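Local coordinates for protein probable porin (Pseudomonas aeruginosa, PDB 2Y0H) that probably forms a pore in the outer membrane, a beta-barrel of the OprD porin family through which small solutes would pass, at residues Gly168-Lys171 and Ala172-Ser175; Gly198-Lys201 and Asp202-Gln206; Ser232-Asp235 and Gly236-Ser240. All coordinates share one frame; numbering follows the deposited sequence.

Contact 1: residues Gly168-Lys171 and Ala172-Ser175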
ATOM      1  N   GLY A 168       7.705 -14.130  -2.366  1.00 35.51           N
ATOM      2  CA  GLY A 168       9.041 -14.713  -2.382  1.00 33.11           C
ATOM      3  C   GLY A 168       9.097 -16.221  -2.160  1.00 35.38           C
ATOM      4  O   GLY A 168      10.167 -16.820  -2.269  1.00 40.73           O
ATOM      5  N   ARG A 169       7.963 -16.853  -1.862  1.00 31.19           N
ATOM      6  CA  ARG A 169       7.971 -18.304  -1.617  1.00 38.97           C
ATOM      7  C   ARG A 169       7.198 -19.161  -2.652  1.00 39.52           C
ATOM      8  O   ARG A 169       6.749 -18.659  -3.686  1.00 38.15           O
ATOM      9  CB  ARG A 169       7.559 -18.634  -0.162  1.00 35.27           C
ATOM     10  CG  ARG A 169       7.598 -17.436   0.786  1.00 35.68           C
ATOM     11  CD  ARG A 169       8.440 -17.617   2.060  1.00 38.58           C
ATOM     12  NE  ARG A 169       7.950 -18.659   2.945  1.00 31.51           N
ATOM     13  CZ  ARG A 169       8.268 -18.798   4.238  1.00 33.43           C
ATOM     14  NH1 ARG A 169       9.071 -17.946   4.854  1.00 31.28           N
ATOM     15  NH2 ARG A 169       7.764 -19.810   4.931  1.00 25.61           N
ATOM     16  N   ASP A 170       7.054 -20.454  -2.352  1.00 39.52           N
ATOM     17  CA  ASP A 170       6.523 -21.459  -3.293  1.00 39.97           C
ATOM     18  C   ASP A 170       5.054 -21.252  -3.722  1.00 42.66           C
ATOM     19  O   ASP A 170       4.117 -21.556  -2.964  1.00 37.19           O
ATOM     20  CB  ASP A 170       6.706 -22.864  -2.690  1.00 34.51           C
ATOM     21  CG  ASP A 170       6.293 -23.983  -3.643  1.00 43.00           C
ATOM     22  OD1 ASP A 170       5.939 -23.695  -4.813  1.00 40.37           O
ATOM     23  OD2 ASP A 170       6.326 -25.163  -3.206  1.00 42.21           O
ATOM     24  N   LYS A 171       4.843 -20.764  -4.943  1.00 35.99           N
ATOM     25  CA  LYS A 171       3.479 -20.503  -5.377  1.00 36.27           C
ATOM     26  C   LYS A 171       2.673 -21.807  -5.476  1.00 39.12           C
ATOM     27  O   LYS A 171       1.445 -21.793  -5.516  1.00 36.08           O
ATOM     28  CB  LYS A 171       3.459 -19.731  -6.691  1.00 40.34           C
ATOM     29  CG  LYS A 171       3.270 -20.585  -7.929  1.00 41.89           C
ATOM     30  CD  LYS A 171       3.040 -19.686  -9.140  1.00 52.22           C
ATOM     31  CE  LYS A 171       4.219 -19.724 -10.096  1.00 59.71           C
ATOM     32  NZ  LYS A 171       4.322 -21.038 -10.797  1.00 65.44           N
ATOM     33  N   ALA A 172       3.376 -22.936  -5.493  1.00 37.31           N
ATOM     34  CA  ALA A 172       2.728 -24.242  -5.481  1.00 38.39           C
ATOM     35  C   ALA A 172       2.175 -24.610  -4.093  1.00 38.94           C
ATOM     36  O   ALA A 172       1.203 -25.354  -3.978  1.00 37.69           O
ATOM     37  CB  ALA A 172       3.692 -25.313  -5.982  1.00 38.60           C
ATOM     38  N   HIS A 173       2.786 -24.093  -3.035  1.00 32.71           N
ATOM     39  CA  HIS A 173       2.241 -24.327  -1.704  1.00 33.54           C
ATOM     40  C   HIS A 173       1.427 -23.111  -1.236  1.00 36.18           C
ATOM     41  O   HIS A 173       1.839 -22.349  -0.356  1.00 33.27           O
ATOM     42  CB  HIS A 173       3.346 -24.740  -0.724  1.00 28.83           C
ATOM     43  CG  HIS A 173       3.742 -26.183  -0.841  1.00 33.63           C
ATOM     44  ND1 HIS A 173       4.627 -26.790   0.026  1.00 34.40           N
ATOM     45  CD2 HIS A 173       3.350 -27.149  -1.710  1.00 31.15           C
ATOM     46  CE1 HIS A 173       4.769 -28.062  -0.307  1.00 32.48           C
ATOM     47  NE2 HIS A 173       4.007 -28.304  -1.361  1.00 30.46           N
ATOM     48  N   ALA A 174       0.260 -22.948  -1.850  1.00 30.17           N
ATOM     49  CA  ALA A 174      -0.552 -21.754  -1.678  1.00 30.48           C
ATOM     50  C   ALA A 174      -1.811 -22.058  -0.890  1.00 26.77           C
ATOM     51  O   ALA A 174      -2.130 -23.206  -0.632  1.00 27.73           O
ATOM     52  CB  ALA A 174      -0.913 -21.172  -3.036  1.00 30.79           C
ATOM     53  N   SER A 175      -2.539 -21.018  -0.515  1.00 27.45           N
ATOM     54  CA  SER A 175      -3.742 -21.201   0.278  1.00 26.85           C
ATOM     55  C   SER A 175      -4.807 -20.288  -0.284  1.00 29.47           C
ATOM     56  O   SER A 175      -4.492 -19.207  -0.789  1.00 27.67           O
ATOM     57  CB  SER A 175      -3.439 -20.883   1.749  1.00 26.46           C
ATOM     58  OG  SER A 175      -4.606 -20.567   2.494  1.00 27.45           O
TER
HETATM   59  O   HOH W   1       4.149 -21.051  -0.364  1.00 31.32           O
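D170 meets A172 and H173 round a type I beta turn that runs from D170 to H173. Two hydrogen bonds hold the turn. The backbone one closes it: H173 N donates to D170 O at 2.9 Å. The second comes from the side chain. A172 N donates to D170 OD1 at 2.8 Å and meets it from above the carboxylate plane. The carboxylate can bend back over the turn because D170 CG is anti to its own N (chi1 -175°). This is the Asx turn arrangement, an aspartate side chain accepting from the N-H two residues on.

Water 1 adds a bridge. It donates to D170 O and to H173 O, each at 2.6 Å. D170 O therefore takes two donors, one from the backbone and one from water.

D170 OD2 lies over one face of the H173 imidazole, offset toward the rim, 3.6 Å from H173 CG. This is a close contact and not a hydrogen bond. The two planes are 28° apart. K171 O touches A174 CB at 3.5 Å, in van der Waals contact.

The polar end of H173 is held outside the turn, by ND1 bonding to I239 O. The turn lies at the surface, in the loop between strands 143-154 and 178-186. S175 leads out of it, and S175 OG hydrogen-bonds K201 O beside the 191-200/204-216 hairpin.

Contact 2: residues Gly198-Lys201 and Asp202-Gln206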
ATOM      1  N   GLY A 198      -3.734 -11.144  10.864  1.00 23.07           N
ATOM      2  CA  GLY A 198      -3.823 -11.710   9.527  1.00 23.00           C
ATOM      3  C   GLY A 198      -3.437 -13.182   9.558  1.00 26.19           C
ATOM      4  O   GLY A 198      -2.443 -13.556  10.173  1.00 28.15           O
ATOM      5  N   GLN A 199      -4.226 -14.029   8.913  1.00 25.66           N
ATOM      6  CA  GLN A 199      -3.908 -15.452   8.878  1.00 27.92           C
ATOM      7  C   GLN A 199      -4.081 -16.022   7.490  1.00 23.11           C
ATOM      8  O   GLN A 199      -5.202 -16.160   7.019  1.00 23.67           O
ATOM      9  CB  GLN A 199      -4.812 -16.234   9.828  1.00 26.69           C
ATOM     10  CG  GLN A 199      -4.670 -17.751   9.692  1.00 26.14           C
ATOM     11  CD  GLN A 199      -5.807 -18.495  10.387  1.00 34.22           C
ATOM     12  OE1 GLN A 199      -6.978 -18.173  10.188  1.00 30.68           O
ATOM     13  NE2 GLN A 199      -5.461 -19.473  11.231  1.00 31.39           N
ATOM     14  N   LEU A 200      -2.976 -16.361   6.837  1.00 25.56           N
ATOM     15  CA  LEU A 200      -3.050 -17.073   5.571  1.00 23.30           C
ATOM     16  C   LEU A 200      -3.084 -18.530   5.978  1.00 23.09           C
ATOM     17  O   LEU A 200      -2.054 -19.087   6.362  1.00 24.00           O
ATOM     18  CB  LEU A 200      -1.815 -16.814   4.712  1.00 23.47           C
ATOM     19  CG  LEU A 200      -2.021 -16.684   3.199  1.00 26.78           C
ATOM     20  CD1 LEU A 200      -0.739 -16.976   2.408  1.00 26.72           C
ATOM     21  CD2 LEU A 200      -3.182 -17.498   2.707  1.00 25.58           C
ATOM     22  N   LYS A 201      -4.269 -19.132   5.914  1.00 27.88           N
ATOM     23  CA  LYS A 201      -4.504 -20.465   6.473  1.00 25.28           C
ATOM     24  C   LYS A 201      -3.458 -21.492   6.045  1.00 25.92           C
ATOM     25  O   LYS A 201      -3.178 -21.652   4.862  1.00 27.54           O
ATOM     26  CB  LYS A 201      -5.895 -20.974   6.112  1.00 28.04           C
ATOM     27  CG  LYS A 201      -6.331 -22.165   6.981  1.00 36.05           C
ATOM     28  CD  LYS A 201      -7.631 -22.787   6.497  1.00 44.85           C
ATOM     29  CE  LYS A 201      -8.132 -23.866   7.480  1.00 50.59           C
ATOM     30  NZ  LYS A 201      -7.095 -24.905   7.769  1.00 49.19           N
ATOM     31  N   ASP A 202      -2.885 -22.171   7.027  1.00 26.32           N
ATOM     32  CA  ASP A 202      -1.812 -23.146   6.810  1.00 28.91           C
ATOM     33  C   ASP A 202      -0.457 -22.614   6.349  1.00 26.41           C
ATOM     34  O   ASP A 202       0.447 -23.395   6.072  1.00 27.80           O
ATOM     35  CB  ASP A 202      -2.273 -24.272   5.888  1.00 26.54           C
ATOM     36  CG  ASP A 202      -3.191 -25.226   6.588  1.00 35.20           C
ATOM     37  OD1 ASP A 202      -2.983 -25.426   7.812  1.00 31.27           O
ATOM     38  OD2 ASP A 202      -4.116 -25.750   5.925  1.00 34.53           O
ATOM     39  N   ILE A 203      -0.298 -21.300   6.287  1.00 27.70           N
ATOM     40  CA  ILE A 203       0.988 -20.734   5.882  1.00 27.72           C
ATOM     41  C   ILE A 203       1.586 -19.816   6.952  1.00 24.90           C
ATOM     42  O   ILE A 203       2.652 -20.109   7.494  1.00 27.26           O
ATOM     43  CB  ILE A 203       0.891 -20.026   4.511  1.00 25.45           C
ATOM     44  CG1 ILE A 203       0.569 -21.058   3.441  1.00 24.04           C
ATOM     45  CG2 ILE A 203       2.199 -19.270   4.183  1.00 22.01           C
ATOM     46  CD1 ILE A 203       0.342 -20.490   2.049  1.00 23.01           C
ATOM     47  N   TYR A 204       0.893 -18.724   7.271  1.00 22.15           N
ATOM     48  CA  TYR A 204       1.363 -17.824   8.321  1.00 23.34           C
ATOM     49  C   TYR A 204       0.255 -17.084   9.075  1.00 21.98           C
ATOM     50  O   TYR A 204      -0.885 -16.991   8.610  1.00 22.71           O
ATOM     51  CB  TYR A 204       2.416 -16.837   7.784  1.00 25.27           C
ATOM     52  CG  TYR A 204       1.867 -15.640   7.017  1.00 27.72           C
ATOM     53  CD1 TYR A 204       1.568 -15.734   5.657  1.00 21.80           C
ATOM     54  CD2 TYR A 204       1.657 -14.419   7.653  1.00 22.83           C
ATOM     55  CE1 TYR A 204       1.094 -14.641   4.952  1.00 22.56           C
ATOM     56  CE2 TYR A 204       1.176 -13.321   6.956  1.00 24.56           C
ATOM     57  CZ  TYR A 204       0.892 -13.439   5.614  1.00 26.01           C
ATOM     58  OH  TYR A 204       0.417 -12.354   4.927  1.00 26.37           O
ATOM     59  N   ARG A 205       0.634 -16.583  10.246  1.00 23.52           N
ATOM     60  CA  ARG A 205      -0.192 -15.750  11.128  1.00 28.08           C
ATOM     61  C   ARG A 205       0.590 -14.474  11.397  1.00 24.22           C
ATOM     62  O   ARG A 205       1.798 -14.522  11.563  1.00 23.90           O
ATOM     63  CB  ARG A 205      -0.341 -16.408  12.507  1.00 28.81           C
ATOM     64  CG  ARG A 205      -1.300 -17.522  12.622  1.00 37.54           C
ATOM     65  CD  ARG A 205      -1.250 -18.101  14.047  1.00 34.88           C
ATOM     66  NE  ARG A 205      -2.036 -19.326  14.086  1.00 41.28           N
ATOM     67  CZ  ARG A 205      -2.976 -19.601  14.985  1.00 44.27           C
ATOM     68  NH1 ARG A 205      -3.253 -18.741  15.959  1.00 41.61           N
ATOM     69  NH2 ARG A 205      -3.641 -20.743  14.901  1.00 42.61           N
ATOM     70  N   GLN A 206      -0.101 -13.352  11.524  1.00 24.15           N
ATOM     71  CA  GLN A 206       0.575 -12.088  11.746  1.00 26.95           C
ATOM     72  C   GLN A 206      -0.236 -11.177  12.665  1.00 26.81           C
ATOM     73  O   GLN A 206      -1.412 -10.906  12.403  1.00 28.38           O
ATOM     74  CB  GLN A 206       0.798 -11.408  10.404  1.00 23.29           C
ATOM     75  CG  GLN A 206       1.579 -10.131  10.468  1.00 26.18           C
ATOM     76  CD  GLN A 206       2.014  -9.674   9.082  1.00 26.07           C
ATOM     77  OE1 GLN A 206       1.260  -9.023   8.377  1.00 25.08           O
ATOM     78  NE2 GLN A 206       3.235 -10.027   8.694  1.00 25.21           N
TER
HETATM   79  O   HOH W   2      -4.895 -25.235   9.304  1.00 45.06           O
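The Y204 ring swings toward L200 because chi1 is 80°, which sets CG between the backbone N and the carbonyl carbon. I203 has CG1 anti to its carbonyl carbon (chi1 -65°), and the chain continues extended, which lays CD1 beside L200. These residues belong to a tight beta hairpin of the barrel, strands 191-200 and 204-216, with a classic beta bulge where I203 and Y204 both face L200. L200 O marks the bulge by taking two donors. I203 N donates to L200 O at 2.8 Å. Y204 N donates to L200 O at 3.1 Å. The Y204 N-H lies in the carbonyl plane, whereas the I203 N-H is tilted 21° from it. L200 N returns a bond to Y204 O. Further along, G198 and Q206 form a hydrogen-bonded pair through both their N-H groups.

On the L200 side of the sheet, L200 CD1 meets I203 CD1 at 3.7 Å. L200 CB reaches the Y204 ring obliquely, 3.6 Å from Y204 CE1. On the other face, Q199 NE2 sits over the R205 guanidinium. Both groups also bind D235 OD1, R205 by a salt bridge from NE. At the turn, K201 and D202 lie side by side in a long salt bridge, K201 NZ to D202 OD2 3.6 Å. D202 OD1 accepts from A237 N.

Contact 3: residues Ser232-Asp235 and Gly236-Ser240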
ATOM      1  N   SER A 232       5.091 -12.154  13.281  1.00 25.86           N
ATOM      2  CA  SER A 232       4.702 -13.125  12.254  1.00 25.09           C
ATOM      3  C   SER A 232       5.257 -14.519  12.566  1.00 26.81           C
ATOM      4  O   SER A 232       6.451 -14.679  12.810  1.00 28.10           O
ATOM      5  CB  SER A 232       5.258 -12.697  10.888  1.00 21.70           C
ATOM      6  OG  SER A 232       4.681 -11.490  10.428  1.00 25.95           O
ATOM      7  N   GLY A 233       4.400 -15.527  12.525  1.00 26.53           N
ATOM      8  CA  GLY A 233       4.837 -16.899  12.698  1.00 24.96           C
ATOM      9  C   GLY A 233       4.090 -17.814  11.747  1.00 28.15           C
ATOM     10  O   GLY A 233       3.258 -17.367  10.956  1.00 25.96           O
ATOM     11  N   GLU A 234       4.382 -19.102  11.822  1.00 27.87           N
ATOM     12  CA  GLU A 234       3.760 -20.062  10.926  1.00 30.09           C
ATOM     13  C   GLU A 234       2.325 -20.286  11.361  1.00 28.70           C
ATOM     14  O   GLU A 234       1.942 -19.922  12.466  1.00 32.54           O
ATOM     15  CB  GLU A 234       4.524 -21.390  10.942  1.00 30.78           C
ATOM     16  CG  GLU A 234       4.346 -22.193  12.223  1.00 33.64           C
ATOM     17  CD  GLU A 234       5.212 -23.437  12.228  1.00 43.88           C
ATOM     18  OE1 GLU A 234       6.424 -23.301  11.940  1.00 39.34           O
ATOM     19  OE2 GLU A 234       4.686 -24.543  12.506  1.00 43.23           O
ATOM     20  N   ASP A 235       1.530 -20.891  10.489  1.00 28.67           N
ATOM     21  CA  ASP A 235       0.170 -21.247  10.839  1.00 28.19           C
ATOM     22  C   ASP A 235      -0.141 -22.655  10.345  1.00 29.80           C
ATOM     23  O   ASP A 235       0.254 -23.027   9.242  1.00 28.31           O
ATOM     24  CB  ASP A 235      -0.815 -20.245  10.227  1.00 27.34           C
ATOM     25  CG  ASP A 235      -2.266 -20.626  10.483  1.00 29.67           C
ATOM     26  OD1 ASP A 235      -2.807 -20.239  11.532  1.00 32.85           O
ATOM     27  OD2 ASP A 235      -2.870 -21.321   9.641  1.00 31.12           O
ATOM     28  N   GLY A 236      -0.857 -23.425  11.161  1.00 28.21           N
ATOM     29  CA  GLY A 236      -1.379 -24.719  10.746  1.00 31.26           C
ATOM     30  C   GLY A 236      -0.306 -25.681  10.268  1.00 28.56           C
ATOM     31  O   GLY A 236       0.718 -25.846  10.927  1.00 28.46           O
ATOM     32  N   ALA A 237      -0.534 -26.301   9.112  1.00 33.19           N
ATOM     33  CA  ALA A 237       0.426 -27.254   8.544  1.00 30.87           C
ATOM     34  C   ALA A 237       1.723 -26.580   8.122  1.00 27.53           C
ATOM     35  O   ALA A 237       2.727 -27.250   7.899  1.00 29.32           O
ATOM     36  CB  ALA A 237      -0.183 -28.003   7.377  1.00 24.07           C
ATOM     37  N   ALA A 238       1.705 -25.255   8.029  1.00 28.16           N
ATOM     38  CA  ALA A 238       2.912 -24.509   7.682  1.00 28.94           C
ATOM     39  C   ALA A 238       3.526 -25.035   6.378  1.00 27.30           C
ATOM     40  O   ALA A 238       4.686 -25.417   6.332  1.00 24.23           O
ATOM     41  CB  ALA A 238       3.928 -24.580   8.825  1.00 26.97           C
ATOM     42  N   ILE A 239       2.735 -25.052   5.316  1.00 28.46           N
ATOM     43  CA  ILE A 239       3.142 -25.724   4.094  1.00 26.10           C
ATOM     44  C   ILE A 239       4.272 -25.039   3.328  1.00 29.70           C
ATOM     45  O   ILE A 239       4.790 -25.602   2.372  1.00 27.73           O
ATOM     46  CB  ILE A 239       1.946 -25.949   3.167  1.00 31.71           C
ATOM     47  CG1 ILE A 239       1.269 -24.610   2.812  1.00 28.09           C
ATOM     48  CG2 ILE A 239       0.959 -26.890   3.833  1.00 27.54           C
ATOM     49  CD1 ILE A 239       0.002 -24.792   1.985  1.00 25.99           C
ATOM     50  N   SER A 240       4.666 -23.838   3.748  1.00 27.52           N
ATOM     51  CA  SER A 240       5.742 -23.139   3.056  1.00 28.76           C
ATOM     52  C   SER A 240       6.993 -23.104   3.917  1.00 26.95           C
ATOM     53  O   SER A 240       7.964 -22.438   3.584  1.00 28.74           O
ATOM     54  CB  SER A 240       5.318 -21.723   2.612  1.00 27.57           C
ATOM     55  OG  SER A 240       5.567 -20.738   3.605  1.00 23.99           O
TER
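E234 meets A238 with the side of its chain. E234 CG sits between the backbone N and the carbonyl carbon, with chi1 72°, and the chain is extended beyond it. CB, CD and OE2 therefore all pass the A238 methyl. The E234 OE2 to A238 CB distance is 3.8 Å, and E234 CB is 3.9 Å from the same methyl. The A238 CB bond points toward E234, so the methyl meets the glutamate chain directly. This is a van der Waals contact at the surface.

D235 turns the other way. Its chi1 of 176° places CG anti to N. The carboxylate then points away from A238, toward the neighbouring hairpin.

The backbone here is a type II' beta turn from D235 to A238, just past strand 221-234 of the barrel. A238 N donates to D235 O at 2.9 Å and closes the turn. G236 and A237 are its two central residues. G236 has a positive phi of 57°, which favours glycine.

Beyond the turn, the I239 side chain touches I203, and I239 shares a backbone hydrogen bond with D202. D202 N also donates to the D235 carboxylate, at OD2.

How the contacts relate
The three contacts follow one another along the chain, and none nests in or crosses another. Contact 1 closes a turn within the loop from strand 143-154 to strand 178-186. Contact 2 closes the hairpin between strands 191-200 and 204-216. Contact 3 closes a turn as the chain leaves strand 221-234 for strand 244-256. All three lie on the same side of the chain's centre. Contacts 2 and 3 are closest, with centres about 6 Å apart, on neighbouring strands. Q206 NE2 and S232 OG hydrogen-bond across the two strands. R169 NH2 hydrogen-bonds S240 OG, tying contact 1 to contact 3. S175 and I203 pack together where contact 1 meets contact 2.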